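Long-range contact in USG-1 protein homolog (Pseudomonas aeruginosa, PDB 2HJS), which probably acts as an NAD(P)-dependent oxidoreductase on aldehyde groups, as in the aspartate-semialdehyde dehydrogenase family, and probably forms dimers: residues P108-A116 against A220-E228. Sequence-based numbering, arbitrary orientation. Where two conformers were deposited one is given.
Sequences PPVMVSVNA and AEVQALLGE
L225 pushes its CD2 methyl against the side-chain amide of N115, joining the Rossmann-type NAD-binding region, through the loop and short helical turn 108-116, to the later part of helix 213-225 in the dimerisation region. This is the tight part of the contact: CD2 of L225 lies 3.4 Å from OD1 of N115, and the second methyl of L225, CD1, reaches SE of M111 at 4.1 Å, the side chains of L225 and M111 crossing at about a right angle. C139 of helix 133-145 also touches L225. V114, its CG1 anti to the backbone N (chi1 -179°), places that methyl against O of L225 and CD2 of L226. The CG corner of the P109 ring meets CB of A224 at 3.5 Å.

The N115 amide is held from within its own segment. OD1 accepts from N of M111, and ND2 donates to O of P109 in an almost straight bond (169°) in the plane of the P109 carbonyl, on a lone pair; together the two bonds fix the rotation of the amide. The looser side is at the backbone carbonyl of A224, where ND2 of N115 stays 4.4 Å from O of A224. A single water bridges them, accepting from ND2 of N115 at 3.0 Å and donating to O of A224 at 2.8 Å.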
loop_
_atom_site.group_PDB
_atom_site.type_symbol
_atom_site.label_atom_id
_atom_site.label_comp_id
_atom_site.label_asym_id
_atom_site.label_seq_id
_atom_site.Cartn_x
_atom_site.Cartn_y
_atom_site.Cartn_z
ATOM N N PRO A 108 13.223 -13.420 -23.793
ATOM C CA PRO A 108 11.861 -12.930 -23.604
ATOM C C PRO A 108 11.194 -13.567 -22.374
ATOM O O PRO A 108 11.448 -14.747 -22.068
ATOM C CB PRO A 108 11.147 -13.342 -24.905
ATOM C CG PRO A 108 12.010 -14.392 -25.527
ATOM C CD PRO A 108 13.398 -14.186 -25.052
ATOM N N PRO A 109 10.401 -12.771 -21.630
ATOM C CA PRO A 109 9.633 -13.346 -20.527
ATOM C C PRO A 109 8.513 -14.280 -21.000
ATOM O O PRO A 109 7.746 -13.914 -21.898
ATOM C CB PRO A 109 9.071 -12.126 -19.802
ATOM C CG PRO A 109 9.094 -11.003 -20.819
ATOM C CD PRO A 109 10.214 -11.306 -21.759
ATOM N N VAL A 110 8.455 -15.485 -20.422
ATOM C CA VAL A 110 7.410 -16.466 -20.734
ATOM C C VAL A 110 6.818 -17.028 -19.445
ATOM O O VAL A 110 7.549 -17.376 -18.482
ATOM C CB VAL A 110 7.908 -17.667 -21.610
ATOM C CG1 VAL A 110 6.735 -18.576 -22.011
ATOM C CG2 VAL A 110 8.674 -17.217 -22.850
HETATM N N MSE A 111 5.491 -17.118 -19.441
HETATM C CA MSE A 111 4.738 -17.814 -18.404
HETATM C C MSE A 111 3.762 -18.809 -18.996
HETATM O O MSE A 111 2.987 -18.478 -19.884
HETATM C CB MSE A 111 3.935 -16.831 -17.577
HETATM C CG MSE A 111 4.770 -16.027 -16.657
HETATM SE SE MSE A 111 3.624 -14.741 -15.741
HETATM C CE MSE A 111 2.700 -15.996 -14.529
ATOM N N VAL A 112 3.768 -20.019 -18.455
ATOM C CA VAL A 112 2.797 -21.054 -18.845
ATOM C C VAL A 112 1.321 -20.574 -18.766
ATOM O O VAL A 112 0.568 -20.789 -19.682
ATOM C CB VAL A 112 3.007 -22.348 -18.009
ATOM C CG1 VAL A 112 2.016 -23.431 -18.415
ATOM C CG2 VAL A 112 4.444 -22.860 -18.182
ATOM N N SER A 113 0.937 -19.892 -17.685
ATOM C CA SER A 113 -0.472 -19.499 -17.488
ATOM C C SER A 113 -0.928 -18.303 -18.378
ATOM O O SER A 113 -2.126 -17.922 -18.367
ATOM C CB SER A 113 -0.756 -19.216 -15.975
ATOM O OG SER A 113 0.056 -18.172 -15.395
ATOM N N VAL A 114 0.020 -17.730 -19.142
ATOM C CA VAL A 114 -0.146 -16.397 -19.781
ATOM C C VAL A 114 0.172 -16.374 -21.287
ATOM O O VAL A 114 -0.685 -16.014 -22.085
ATOM C CB VAL A 114 0.679 -15.312 -19.068
ATOM C CG1 VAL A 114 0.471 -13.937 -19.729
ATOM C CG2 VAL A 114 0.322 -15.236 -17.607
ATOM N N ASN A 115 1.388 -16.766 -21.674
ATOM C CA ASN A 115 1.837 -16.577 -23.060
ATOM C C ASN A 115 2.696 -17.733 -23.495
ATOM O O ASN A 115 3.695 -17.552 -24.205
ATOM C CB ASN A 115 2.589 -15.235 -23.240
ATOM C CG ASN A 115 3.992 -15.227 -22.588
ATOM O OD1 ASN A 115 4.225 -15.896 -21.565
ATOM N ND2 ASN A 115 4.928 -14.456 -23.181
ATOM N N ALA A 116 2.279 -18.936 -23.084
ATOM C CA ALA A 116 3.027 -20.162 -23.333
ATOM C C ALA A 116 3.285 -20.350 -24.817
ATOM O O ALA A 116 4.348 -20.818 -25.214
ATOM C CB ALA A 116 2.280 -21.372 -22.751
ATOM N N ALA A 220 7.896 -3.412 -18.107
ATOM C CA ALA A 220 8.392 -4.056 -19.325
ATOM C C ALA A 220 7.857 -5.474 -19.478
ATOM O O ALA A 220 7.523 -5.905 -20.588
ATOM C CB ALA A 220 9.930 -4.069 -19.358
ATOM N N GLU A 221 7.776 -6.199 -18.365
ATOM C CA GLU A 221 7.337 -7.609 -18.390
ATOM C C GLU A 221 5.837 -7.726 -18.626
ATOM O O GLU A 221 5.398 -8.559 -19.409
ATOM C CB GLU A 221 7.746 -8.332 -17.110
ATOM C CG GLU A 221 9.238 -8.628 -17.100
ATOM C CD GLU A 221 9.739 -9.218 -15.785
ATOM O OE1 GLU A 221 9.010 -9.195 -14.754
ATOM O OE2 GLU A 221 10.900 -9.671 -15.770
ATOM N N VAL A 222 5.049 -6.875 -17.973
ATOM C CA VAL A 222 3.606 -6.910 -18.199
ATOM C C VAL A 222 3.285 -6.610 -19.668
ATOM O O VAL A 222 2.429 -7.261 -20.275
ATOM C CB VAL A 222 2.866 -5.999 -17.213
ATOM C CG1 VAL A 222 1.371 -5.914 -17.519
ATOM C CG2 VAL A 222 3.061 -6.533 -15.812
ATOM N N GLN A 223 4.001 -5.663 -20.263
ATOM C CA GLN A 223 3.762 -5.332 -21.666
ATOM C C GLN A 223 4.277 -6.412 -22.626
ATOM O O GLN A 223 3.711 -6.594 -23.700
ATOM C CB GLN A 223 4.259 -3.917 -22.013
ATOM C CG GLN A 223 5.498 -3.745 -22.922
ATOM C CD GLN A 223 5.751 -2.251 -23.237
ATOM O OE1 GLN A 223 4.894 -1.401 -22.995
ATOM N NE2 GLN A 223 6.923 -1.942 -23.766
ATOM N N ALA A 224 5.330 -7.130 -22.237
ATOM C CA ALA A 224 5.793 -8.274 -23.043
ATOM C C ALA A 224 4.843 -9.450 -22.905
ATOM O O ALA A 224 4.543 -10.095 -23.885
ATOM C CB ALA A 224 7.215 -8.684 -22.718
ATOM N N LEU A 225 4.340 -9.691 -21.701
ATOM C CA LEU A 225 3.495 -10.856 -21.412
ATOM C C LEU A 225 2.041 -10.707 -21.850
ATOM O O LEU A 225 1.464 -11.651 -22.381
ATOM C CB LEU A 225 3.521 -11.176 -19.908
ATOM C CG LEU A 225 4.811 -11.757 -19.318
ATOM C CD1 LEU A 225 4.918 -11.451 -17.820
ATOM C CD2 LEU A 225 4.902 -13.257 -19.581
ATOM N N LEU A 226 1.437 -9.549 -21.577
ATOM C CA LEU A 226 0.023 -9.343 -21.855
ATOM C C LEU A 226 -0.142 -8.593 -23.152
ATOM O O LEU A 226 -1.140 -8.761 -23.844
ATOM C CB LEU A 226 -0.683 -8.580 -20.725
ATOM C CG LEU A 226 -0.790 -9.291 -19.371
ATOM C CD1 LEU A 226 -1.498 -8.407 -18.385
ATOM C CD2 LEU A 226 -1.493 -10.634 -19.477
ATOM N N GLY A 227 0.838 -7.763 -23.480
ATOM C CA GLY A 227 0.873 -7.103 -24.760
ATOM C C GLY A 227 -0.231 -6.087 -24.904
ATOM O O GLY A 227 -0.394 -5.189 -24.070
ATOM N N GLU A 228 -1.012 -6.288 -25.960
ATOM C CA GLU A 228 -1.986 -5.313 -26.415
ATOM C C GLU A 228 -3.327 -5.435 -25.708
ATOM O O GLU A 228 -4.112 -4.480 -25.716
ATOM C CB GLU A 228 -2.160 -5.425 -27.935
ATOM C CG GLU A 228 -2.432 -4.093 -28.608
ATOM C CD GLU A 228 -1.385 -3.052 -28.260
ATOM O OE1 GLU A 228 -1.680 -2.184 -27.402
ATOM O OE2 GLU A 228 -0.268 -3.120 -28.831
HETATM O O HOH W 1 4.846 -12.416 -25.394
#